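Local coordinates for protein acetyltransferase, GNAT family (Streptococcus pneumoniae, PDB 2ATR) that probably transfers an acetyl group from acetyl-coenzyme A to an acceptor not yet identified, as a member of the GNAT acetyltransferase family, at residues A[105-109]-A[110-114]; A[76-79]-A[80-83]; A[8-12]-A[13-17]. All blocks are in the same frame, centred on the assembly; numbering follows the deposited sequence.

Interaction 1 (A[105-109]-A[110-114]); sequences TEETE and KNVGF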
ATOM      1  N   THR A 105      -9.274   4.323  -1.670  1.00 26.57           N
ATOM      2  CA  THR A 105      -8.560   4.999  -2.745  1.00 27.93           C
ATOM      3  C   THR A 105      -9.319   6.206  -3.319  1.00 28.16           C
ATOM      4  O   THR A 105     -10.551   6.271  -3.175  1.00 26.13           O
ATOM      5  CB  THR A 105      -8.070   3.984  -3.859  1.00 27.42           C
ATOM      6  OG1 THR A 105      -7.218   4.673  -4.753  1.00 29.66           O
ATOM      7  CG2 THR A 105      -9.250   3.339  -4.651  1.00 25.66           C
ATOM      8  N   GLU A 106      -8.609   7.156  -3.983  1.00 28.04           N
ATOM      9  CA  GLU A 106      -9.319   8.168  -4.776  1.00 29.58           C
ATOM     10  C   GLU A 106     -10.137   7.460  -5.815  1.00 29.74           C
ATOM     11  O   GLU A 106      -9.687   6.487  -6.431  1.00 28.43           O
ATOM     12  CB  GLU A 106      -8.371   9.162  -5.474  1.00 30.79           C
ATOM     13  CG  GLU A 106      -7.716  10.056  -4.512  1.00 36.18           C
ATOM     14  CD  GLU A 106      -6.719  10.996  -5.181  1.00 46.58           C
ATOM     15  OE1 GLU A 106      -6.858  11.247  -6.409  1.00 46.32           O
ATOM     16  OE2 GLU A 106      -5.804  11.471  -4.461  1.00 48.89           O
ATOM     17  N   GLU A 107     -11.373   7.875  -5.996  1.00 28.67           N
ATOM     18  CA  GLU A 107     -12.216   7.057  -6.819  1.00 30.67           C
ATOM     19  C   GLU A 107     -12.095   7.482  -8.272  1.00 31.88           C
ATOM     20  O   GLU A 107     -12.988   8.101  -8.833  1.00 33.39           O
ATOM     21  CB  GLU A 107     -13.649   6.964  -6.251  1.00 31.45           C
ATOM     22  CG  GLU A 107     -14.679   6.256  -7.126  1.00 34.02           C
ATOM     23  CD  GLU A 107     -15.993   6.061  -6.358  1.00 41.76           C
ATOM     24  OE1 GLU A 107     -16.331   6.976  -5.549  1.00 42.98           O
ATOM     25  OE2 GLU A 107     -16.622   4.982  -6.548  1.00 38.64           O
ATOM     26  N   THR A 108     -10.950   7.163  -8.879  1.00 32.79           N
ATOM     27  CA  THR A 108     -10.729   7.437 -10.302  1.00 33.57           C
ATOM     28  C   THR A 108     -10.773   6.165 -11.140  1.00 34.20           C
ATOM     29  O   THR A 108     -10.529   5.043 -10.666  1.00 31.92           O
ATOM     30  CB  THR A 108      -9.359   8.136 -10.545  1.00 33.70           C
ATOM     31  OG1 THR A 108      -8.315   7.195 -10.315  1.00 30.45           O
ATOM     32  CG2 THR A 108      -9.158   9.324  -9.573  1.00 34.65           C
ATOM     33  N   GLU A 109     -11.026   6.343 -12.424  1.00 35.98           N
ATOM     34  CA  GLU A 109     -11.095   5.213 -13.328  1.00 37.81           C
ATOM     35  C   GLU A 109      -9.816   4.365 -13.278  1.00 36.79           C
ATOM     36  O   GLU A 109      -9.870   3.151 -13.256  1.00 36.80           O
ATOM     37  CB  GLU A 109     -11.401   5.751 -14.740  1.00 39.64           C
ATOM     38  CG  GLU A 109     -11.316   4.747 -15.844  1.00 43.96           C
ATOM     39  CD  GLU A 109     -11.748   5.370 -17.146  1.00 49.86           C
ATOM     40  OE1 GLU A 109     -11.177   6.429 -17.507  1.00 54.17           O
ATOM     41  OE2 GLU A 109     -12.674   4.825 -17.774  1.00 52.56           O
ATOM     42  N   LYS A 110      -8.668   5.024 -13.178  1.00 37.52           N
ATOM     43  CA  LYS A 110      -7.359   4.358 -13.102  1.00 37.08           C
ATOM     44  C   LYS A 110      -7.139   3.562 -11.822  1.00 35.71           C
ATOM     45  O   LYS A 110      -6.641   2.411 -11.854  1.00 35.27           O
ATOM     46  CB  LYS A 110      -6.250   5.404 -13.204  1.00 38.09           C
ATOM     47  CG  LYS A 110      -4.872   4.816 -13.081  1.00 42.67           C
ATOM     48  CD  LYS A 110      -3.778   5.892 -13.151  1.00 47.88           C
ATOM     49  CE  LYS A 110      -2.438   5.215 -13.418  1.00 51.08           C
ATOM     50  NZ  LYS A 110      -1.622   5.082 -12.165  1.00 52.82           N
ATOM     51  N   ASN A 111      -7.463   4.185 -10.689  1.00 33.93           N
ATOM     52  CA  ASN A 111      -7.258   3.547  -9.393  1.00 33.34           C
ATOM     53  C   ASN A 111      -8.185   2.380  -9.254  1.00 31.06           C
ATOM     54  O   ASN A 111      -7.760   1.299  -8.868  1.00 31.40           O
ATOM     55  CB  ASN A 111      -7.477   4.518  -8.254  1.00 34.12           C
ATOM     56  CG  ASN A 111      -6.299   5.450  -8.058  1.00 37.59           C
ATOM     57  OD1 ASN A 111      -5.256   5.308  -8.712  1.00 38.45           O
ATOM     58  ND2 ASN A 111      -6.439   6.368  -7.120  1.00 34.49           N
ATOM     59  N   VAL A 112      -9.443   2.603  -9.595  1.00 29.42           N
ATOM     60  CA  VAL A 112     -10.456   1.603  -9.374  1.00 28.10           C
ATOM     61  C   VAL A 112     -10.184   0.457 -10.323  1.00 28.07           C
ATOM     62  O   VAL A 112     -10.228  -0.704  -9.882  1.00 27.23           O
ATOM     63  CB  VAL A 112     -11.900   2.138  -9.405  1.00 28.19           C
ATOM     64  CG1 VAL A 112     -12.951   0.951  -9.460  1.00 27.18           C
ATOM     65  CG2 VAL A 112     -12.156   2.996  -8.169  1.00 27.46           C
ATOM     66  N   GLY A 113      -9.857   0.762 -11.593  1.00 26.65           N
ATOM     67  CA  GLY A 113      -9.581  -0.296 -12.576  1.00 25.92           C
ATOM     68  C   GLY A 113      -8.386  -1.142 -12.131  1.00 27.52           C
ATOM     69  O   GLY A 113      -8.416  -2.358 -12.240  1.00 29.73           O
ATOM     70  N   PHE A 114      -7.342  -0.511 -11.591  1.00 28.20           N
ATOM     71  CA  PHE A 114      -6.186  -1.244 -11.079  1.00 28.38           C
ATOM     72  C   PHE A 114      -6.508  -2.206  -9.894  1.00 27.93           C
ATOM     73  O   PHE A 114      -6.137  -3.381  -9.933  1.00 25.25           O
ATOM     74  CB  PHE A 114      -5.001  -0.344 -10.734  1.00 29.11           C
ATOM     75  CG  PHE A 114      -3.936  -1.059  -9.893  1.00 32.36           C
ATOM     76  CD1 PHE A 114      -3.048  -1.951 -10.497  1.00 35.95           C
ATOM     77  CD2 PHE A 114      -3.846  -0.866  -8.512  1.00 29.97           C
ATOM     78  CE1 PHE A 114      -2.073  -2.635  -9.730  1.00 33.48           C
ATOM     79  CE2 PHE A 114      -2.900  -1.561  -7.760  1.00 28.13           C
ATOM     80  CZ  PHE A 114      -2.015  -2.442  -8.389  1.00 32.55           C
TER
HETATM   81  O   HOH W   1      -5.718   8.060 -10.608  1.00 50.64           O
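Asn111 and Thr108 face each other at the N-cap of helix 109-117, the helix that follows strand 100-102 in this GNAT fold. Thr108 is the cap residue. With OG1 at +71° on chi1, tucked between backbone N and carbonyl carbon, its hydroxyl reaches forward to accept from Asn111 N at 3.2 Å, with an N-H...O angle of 163°. Its own carbonyl starts the regular helix ladder: Val112 N binds Thr108 O at 2.9 Å, almost in line with the C=O. Glu109 then adds the next rung, Glu109 O taking Gly113 N, while its side chain, extended beyond CG, lies at the exposed surface.

Asn111 turns back from the helix onto the loop ahead of it. Its ND2 donates a weak bond of 3.3 Å to Glu106 O and sits 3.0 Å from Thr105 OG1; both partners come from the loop in which Glu107 centres an inverse gamma turn. Val112 CG2 rests 3.6 Å from Thr108 O, and the valine side chain also meets Ile122. On the amide's other end a water bridges the cap: it lies 2.8 Å from Thr108 OG1 and donates weakly to Asn111 OD1 at 3.4 Å.

Interaction 2 (A[76-79]-A[80-83]); sequences PSYQ and RQGI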
ATOM      1  N   PRO A  76       6.083   7.808 -10.063  1.00 36.15           N
ATOM      2  CA  PRO A  76       5.204   8.070 -11.173  1.00 37.76           C
ATOM      3  C   PRO A  76       5.972   7.984 -12.430  1.00 39.62           C
ATOM      4  O   PRO A  76       5.379   7.963 -13.483  1.00 40.84           O
ATOM      5  CB  PRO A  76       4.704   9.516 -10.920  1.00 36.67           C
ATOM      6  CG  PRO A  76       4.836   9.691  -9.461  1.00 38.72           C
ATOM      7  CD  PRO A  76       6.114   8.952  -9.119  1.00 35.94           C
ATOM      8  N   SER A  77       7.304   7.889 -12.319  1.00 42.05           N
ATOM      9  CA  SER A  77       8.150   7.788 -13.507  1.00 42.20           C
ATOM     10  C   SER A  77       8.270   6.341 -14.028  1.00 43.15           C
ATOM     11  O   SER A  77       8.489   6.152 -15.229  1.00 44.12           O
ATOM     12  CB  SER A  77       9.501   8.551 -13.350  1.00 41.19           C
ATOM     13  OG  SER A  77      10.122   8.380 -12.107  1.00 38.97           O
ATOM     14  N   TYR A  78       8.111   5.350 -13.129  1.00 43.60           N
ATOM     15  CA  TYR A  78       7.985   3.914 -13.453  1.00 44.12           C
ATOM     16  C   TYR A  78       6.482   3.665 -13.655  1.00 47.49           C
ATOM     17  O   TYR A  78       5.763   4.591 -14.066  1.00 47.70           O
ATOM     18  CB  TYR A  78       8.580   3.021 -12.317  1.00 43.05           C
ATOM     19  CG  TYR A  78      10.115   3.104 -12.199  1.00 39.45           C
ATOM     20  CD1 TYR A  78      10.923   2.059 -12.636  1.00 37.49           C
ATOM     21  CD2 TYR A  78      10.738   4.255 -11.687  1.00 36.51           C
ATOM     22  CE1 TYR A  78      12.305   2.141 -12.578  1.00 37.29           C
ATOM     23  CE2 TYR A  78      12.118   4.344 -11.590  1.00 36.31           C
ATOM     24  CZ  TYR A  78      12.910   3.292 -12.062  1.00 36.72           C
ATOM     25  OH  TYR A  78      14.290   3.376 -11.987  1.00 35.00           O
ATOM     26  N   GLN A  79       5.971   2.463 -13.377  1.00 50.11           N
ATOM     27  CA  GLN A  79       4.475   2.255 -13.448  1.00 52.01           C
ATOM     28  C   GLN A  79       4.053   1.742 -14.800  1.00 53.53           C
ATOM     29  O   GLN A  79       4.798   1.850 -15.769  1.00 54.17           O
ATOM     30  CB  GLN A  79       3.679   3.542 -13.183  1.00 52.06           C
ATOM     31  CG  GLN A  79       3.355   3.905 -11.714  1.00 52.50           C
ATOM     32  CD  GLN A  79       2.480   5.145 -11.619  1.00 54.56           C
ATOM     33  OE1 GLN A  79       1.911   5.608 -12.629  1.00 59.91           O
ATOM     34  NE2 GLN A  79       2.349   5.688 -10.421  1.00 50.21           N
ATOM     35  N   ARG A  80       2.836   1.197 -14.860  1.00 55.33           N
ATOM     36  CA  ARG A  80       2.303   0.521 -16.057  1.00 56.18           C
ATOM     37  C   ARG A  80       3.186  -0.633 -16.585  1.00 55.43           C
ATOM     38  O   ARG A  80       2.991  -1.108 -17.705  1.00 56.28           O
ATOM     39  CB  ARG A  80       1.903   1.541 -17.148  1.00 57.26           C
ATOM     40  CG  ARG A  80       0.629   2.340 -16.778  1.00 61.05           C
ATOM     41  CD  ARG A  80       0.205   3.349 -17.861  1.00 66.59           C
ATOM     42  NE  ARG A  80      -0.808   4.312 -17.388  1.00 69.78           N
ATOM     43  CZ  ARG A  80      -0.554   5.573 -17.008  1.00 71.49           C
ATOM     44  NH1 ARG A  80       0.695   6.055 -17.027  1.00 71.08           N
ATOM     45  NH2 ARG A  80      -1.551   6.360 -16.594  1.00 70.83           N
ATOM     46  N   GLN A  81       4.147  -1.083 -15.768  1.00 54.95           N
ATOM     47  CA  GLN A  81       4.952  -2.295 -16.050  1.00 53.36           C
ATOM     48  C   GLN A  81       4.847  -3.329 -14.917  1.00 51.78           C
ATOM     49  O   GLN A  81       5.771  -4.152 -14.681  1.00 51.70           O
ATOM     50  CB  GLN A  81       6.416  -1.954 -16.366  1.00 54.46           C
ATOM     51  CG  GLN A  81       7.244  -1.362 -15.225  1.00 55.84           C
ATOM     52  CD  GLN A  81       8.635  -0.928 -15.713  1.00 59.41           C
ATOM     53  OE1 GLN A  81       9.485  -1.768 -16.031  1.00 58.60           O
ATOM     54  NE2 GLN A  81       8.866   0.392 -15.770  1.00 58.14           N
ATOM     55  N   GLY A  82       3.710  -3.276 -14.212  1.00 49.08           N
ATOM     56  CA  GLY A  82       3.350  -4.307 -13.274  1.00 44.90           C
ATOM     57  C   GLY A  82       4.034  -4.238 -11.923  1.00 41.64           C
ATOM     58  O   GLY A  82       3.993  -5.211 -11.204  1.00 42.37           O
ATOM     59  N   ILE A  83       4.642  -3.103 -11.581  1.00 39.18           N
ATOM     60  CA  ILE A  83       5.281  -2.921 -10.249  1.00 36.66           C
ATOM     61  C   ILE A  83       4.275  -2.932  -9.091  1.00 34.35           C
ATOM     62  O   ILE A  83       4.480  -3.596  -8.107  1.00 29.90           O
ATOM     63  CB  ILE A  83       6.187  -1.647 -10.150  1.00 37.52           C
ATOM     64  CG1 ILE A  83       7.256  -1.642 -11.275  1.00 38.53           C
ATOM     65  CG2 ILE A  83       6.905  -1.594  -8.747  1.00 35.35           C
ATOM     66  CD1 ILE A  83       8.198  -0.398 -11.251  1.00 40.08           C
TER
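Tyr78 and Ile83 make the apolar touch across this turn: the isoleucine tip, CD1, lies 3.6 Å from Tyr78 CB and 3.9 Å from Tyr78 CD1, meeting the root of the aromatic side chain obliquely. Gln81 approaches the same ring atom, with its NE2 4.1 Å from Tyr78 CD1 and the amide plane turned 31° from the ring. That is van der Waals contact. Gln81 gets there because CG stands between its backbone N and carbonyl carbon (chi1 66°), which folds an otherwise extended chain back toward the tyrosine.

The backbone beneath is tightly bent. Gln79, Arg80 and Gly82 all have positive phi, and Arg80 takes up a left-handed helical conformation (phi 56°, psi 14°). The side chains of Gln79 and Arg80 both touch Lys110 of helix 109-117.

Further out, neighbours fix the two ends of the contact. Tyr78 OH is hydrogen-bonded to Asp49 OD2, which holds the far end of the ring, while Ile83 packs against Val74 and Ile2 of the sheet. Gly82 is the N-cap of helix 83-92, and its carbonyl oxygen is hydrogen-bonded to Ser86 OG one turn on.

Gln79 to Ile83, with the glycine that follows, spell the Q-x-x-G-x-G signature of GNAT motif A, between strand 66-74 and helix 83-92. In relatives the backbone amides of this loop grip the pyrophosphate of acetyl-coenzyme A; here the loop is probably built for the same task.

Interaction 3 (A[8-12]-A[13-17]); sequences EIVKL and EDVLH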
ATOM      1  N   GLU A   8      12.264  -6.041   6.861  1.00 47.20           N
ATOM      2  CA  GLU A   8      11.997  -6.191   8.294  1.00 48.96           C
ATOM      3  C   GLU A   8      12.138  -4.853   9.058  1.00 48.60           C
ATOM      4  O   GLU A   8      11.265  -4.458   9.819  1.00 48.38           O
ATOM      5  CB  GLU A   8      12.882  -7.291   8.904  1.00 50.45           C
ATOM      6  CG  GLU A   8      14.131  -7.646   8.065  1.00 54.45           C
ATOM      7  CD  GLU A   8      14.800  -8.934   8.537  1.00 60.78           C
ATOM      8  OE1 GLU A   8      14.084  -9.965   8.688  1.00 64.71           O
ATOM      9  OE2 GLU A   8      16.042  -8.917   8.750  1.00 64.36           O
ATOM     10  N   ILE A   9      13.234  -4.151   8.833  1.00 48.09           N
ATOM     11  CA  ILE A   9      13.358  -2.785   9.322  1.00 47.43           C
ATOM     12  C   ILE A   9      13.392  -1.805   8.143  1.00 46.41           C
ATOM     13  O   ILE A   9      14.220  -1.923   7.218  1.00 45.73           O
ATOM     14  CB  ILE A   9      14.585  -2.596  10.246  1.00 48.28           C
ATOM     15  CG1 ILE A   9      14.564  -3.583  11.423  1.00 49.30           C
ATOM     16  CG2 ILE A   9      14.656  -1.144  10.774  1.00 48.32           C
ATOM     17  CD1 ILE A   9      16.002  -3.863  12.021  1.00 52.05           C
ATOM     18  N   VAL A  10      12.465  -0.848   8.161  1.00 44.92           N
ATOM     19  CA  VAL A  10      12.466   0.211   7.165  1.00 44.66           C
ATOM     20  C   VAL A  10      12.575   1.516   7.906  1.00 45.01           C
ATOM     21  O   VAL A  10      11.701   1.857   8.722  1.00 44.72           O
ATOM     22  CB  VAL A  10      11.213   0.230   6.262  1.00 44.39           C
ATOM     23  CG1 VAL A  10      11.360   1.290   5.119  1.00 42.60           C
ATOM     24  CG2 VAL A  10      10.979  -1.105   5.673  1.00 44.29           C
ATOM     25  N   LYS A  11      13.673   2.213   7.624  1.00 45.34           N
ATOM     26  CA  LYS A  11      13.947   3.551   8.146  1.00 46.06           C
ATOM     27  C   LYS A  11      13.397   4.572   7.156  1.00 45.28           C
ATOM     28  O   LYS A  11      13.473   4.374   5.953  1.00 44.73           O
ATOM     29  CB  LYS A  11      15.465   3.754   8.356  1.00 46.70           C
ATOM     30  CG  LYS A  11      16.034   3.155   9.678  1.00 48.76           C
ATOM     31  CD  LYS A  11      17.570   3.426   9.835  1.00 53.10           C
ATOM     32  CE  LYS A  11      18.387   2.835   8.663  1.00 55.48           C
ATOM     33  NZ  LYS A  11      19.671   3.556   8.372  1.00 57.62           N
ATOM     34  N   LEU A  12      12.831   5.657   7.677  1.00 45.90           N
ATOM     35  CA  LEU A  12      12.158   6.652   6.847  1.00 45.94           C
ATOM     36  C   LEU A  12      13.070   7.296   5.773  1.00 46.10           C
ATOM     37  O   LEU A  12      12.655   7.464   4.614  1.00 45.80           O
ATOM     38  CB  LEU A  12      11.487   7.692   7.751  1.00 46.42           C
ATOM     39  CG  LEU A  12      10.836   8.965   7.197  1.00 45.74           C
ATOM     40  CD1 LEU A  12       9.851   8.699   6.077  1.00 48.05           C
ATOM     41  CD2 LEU A  12      10.137   9.655   8.340  1.00 46.14           C
ATOM     42  N   GLU A  13      14.317   7.598   6.139  1.00 46.32           N
ATOM     43  CA  GLU A  13      15.310   8.159   5.182  1.00 46.53           C
ATOM     44  C   GLU A  13      15.369   7.409   3.876  1.00 45.69           C
ATOM     45  O   GLU A  13      15.452   8.038   2.799  1.00 45.35           O
ATOM     46  CB  GLU A  13      16.724   8.172   5.763  1.00 47.88           C
ATOM     47  CG  GLU A  13      16.817   8.724   7.182  1.00 52.47           C
ATOM     48  CD  GLU A  13      16.836   7.612   8.208  1.00 58.72           C
ATOM     49  OE1 GLU A  13      17.608   6.633   8.003  1.00 63.53           O
ATOM     50  OE2 GLU A  13      16.086   7.715   9.211  1.00 61.14           O
ATOM     51  N   ASP A  14      15.303   6.075   3.953  1.00 45.01           N
ATOM     52  CA  ASP A  14      15.416   5.241   2.743  1.00 44.30           C
ATOM     53  C   ASP A  14      14.148   5.278   1.879  1.00 42.53           C
ATOM     54  O   ASP A  14      14.183   4.923   0.695  1.00 43.02           O
ATOM     55  CB  ASP A  14      15.809   3.792   3.095  1.00 45.55           C
ATOM     56  CG  ASP A  14      17.049   3.716   4.052  1.00 49.72           C
ATOM     57  OD1 ASP A  14      18.016   4.515   3.877  1.00 50.91           O
ATOM     58  OD2 ASP A  14      17.038   2.874   4.999  1.00 50.82           O
ATOM     59  N   VAL A  15      13.022   5.705   2.449  1.00 40.22           N
ATOM     60  CA  VAL A  15      11.768   5.718   1.671  1.00 38.03           C
ATOM     61  C   VAL A  15      11.089   7.084   1.543  1.00 37.73           C
ATOM     62  O   VAL A  15      10.090   7.207   0.839  1.00 35.86           O
ATOM     63  CB  VAL A  15      10.749   4.722   2.213  1.00 37.82           C
ATOM     64  CG1 VAL A  15      11.285   3.275   2.007  1.00 37.82           C
ATOM     65  CG2 VAL A  15      10.444   5.038   3.688  1.00 34.56           C
ATOM     66  N   LEU A  16      11.638   8.091   2.208  1.00 37.42           N
ATOM     67  CA  LEU A  16      10.995   9.419   2.244  1.00 38.50           C
ATOM     68  C   LEU A  16      10.814   9.989   0.863  1.00 37.05           C
ATOM     69  O   LEU A  16       9.789  10.611   0.582  1.00 37.86           O
ATOM     70  CB  LEU A  16      11.764  10.390   3.133  1.00 38.64           C
ATOM     71  CG  LEU A  16      11.099  11.748   3.435  1.00 41.39           C
ATOM     72  CD1 LEU A  16       9.773  11.599   4.157  1.00 39.40           C
ATOM     73  CD2 LEU A  16      12.058  12.612   4.241  1.00 40.51           C
ATOM     74  N   HIS A  17      11.782   9.762  -0.018  1.00 36.07           N
ATOM     75  CA  HIS A  17      11.632  10.156  -1.430  1.00 34.71           C
ATOM     76  C   HIS A  17      10.358   9.605  -2.096  1.00 34.31           C
ATOM     77  O   HIS A  17       9.765  10.237  -2.962  1.00 32.86           O
ATOM     78  CB  HIS A  17      12.902   9.805  -2.253  1.00 35.47           C
ATOM     79  CG  HIS A  17      13.096   8.336  -2.488  1.00 32.73           C
ATOM     80  ND1 HIS A  17      13.472   7.480  -1.484  1.00 32.45           N
ATOM     81  CD2 HIS A  17      13.000   7.590  -3.617  1.00 30.67           C
ATOM     82  CE1 HIS A  17      13.543   6.252  -1.971  1.00 32.88           C
ATOM     83  NE2 HIS A  17      13.275   6.297  -3.266  1.00 31.61           N
TER
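The loop end and first turn of helix 12-20, reached from strand 2-7 through a short loop as in the GNAT fold, carry a charged flank through Lys11, Glu13 and Asp14 and an apolar one through Leu12 and Leu16. On the charged flank Lys11 NZ forms a long salt bridge of 3.7 Å with Glu13 OE1. Both chains are bent: the lysine kinks at chi3 (-59°) and the glutamate at chi2 (98°), which lays its carboxylate back alongside the lysine methylenes, OE1 being 3.6 Å from Lys11 CB. Asp14 OD2 comes in beside Lys11 CE, 4.3 Å from Lys11 NZ and too far for a salt bridge.

The backbone starts with short steps. Asp14 N donates to Lys11 O at 3.2 Å and Val15 N to Leu12 O at 2.8 Å, both three residues back, and both donors stand above the carbonyl plane. Leu16 N adds a weak second bond to Leu12 O, making that oxygen a shared acceptor.

On the apolar side Leu12 CD1 presses tightly on Leu16 CD1 at 3.5 Å, and Leu12 also packs on Leu34 and Leu38 of helix 33-38. Val10 CG1 meets Val15 CG1 at 3.7 Å, the two side chains crossing at about a right angle.

The chemistry divides by side: Leu12 and Val15 join the helix start to helix 33-38 and strand 43-49, and Val10 adds to the latter, while the two carboxylates near the helix N-terminus probably interact favourably with its dipole, and the lysine may offset part of their charge.

All three contacts lie where the chain enters a helix, and they follow one another along it as 8-17, 76-83 and 105-114. Interactions 1 and 2 are surface contacts and touch each other: the start of helix 109-117 lies against the turn that leads into helix 83-92. Interaction 3, partly buried, sits across the chain's centre from interaction 1, about 26 Å between centres. Their chemistry differs accordingly: interaction 1 relies on polar capping and a water, interaction 2 on van der Waals contact round a tight turn, and interaction 3 on apolar packing backed by charges.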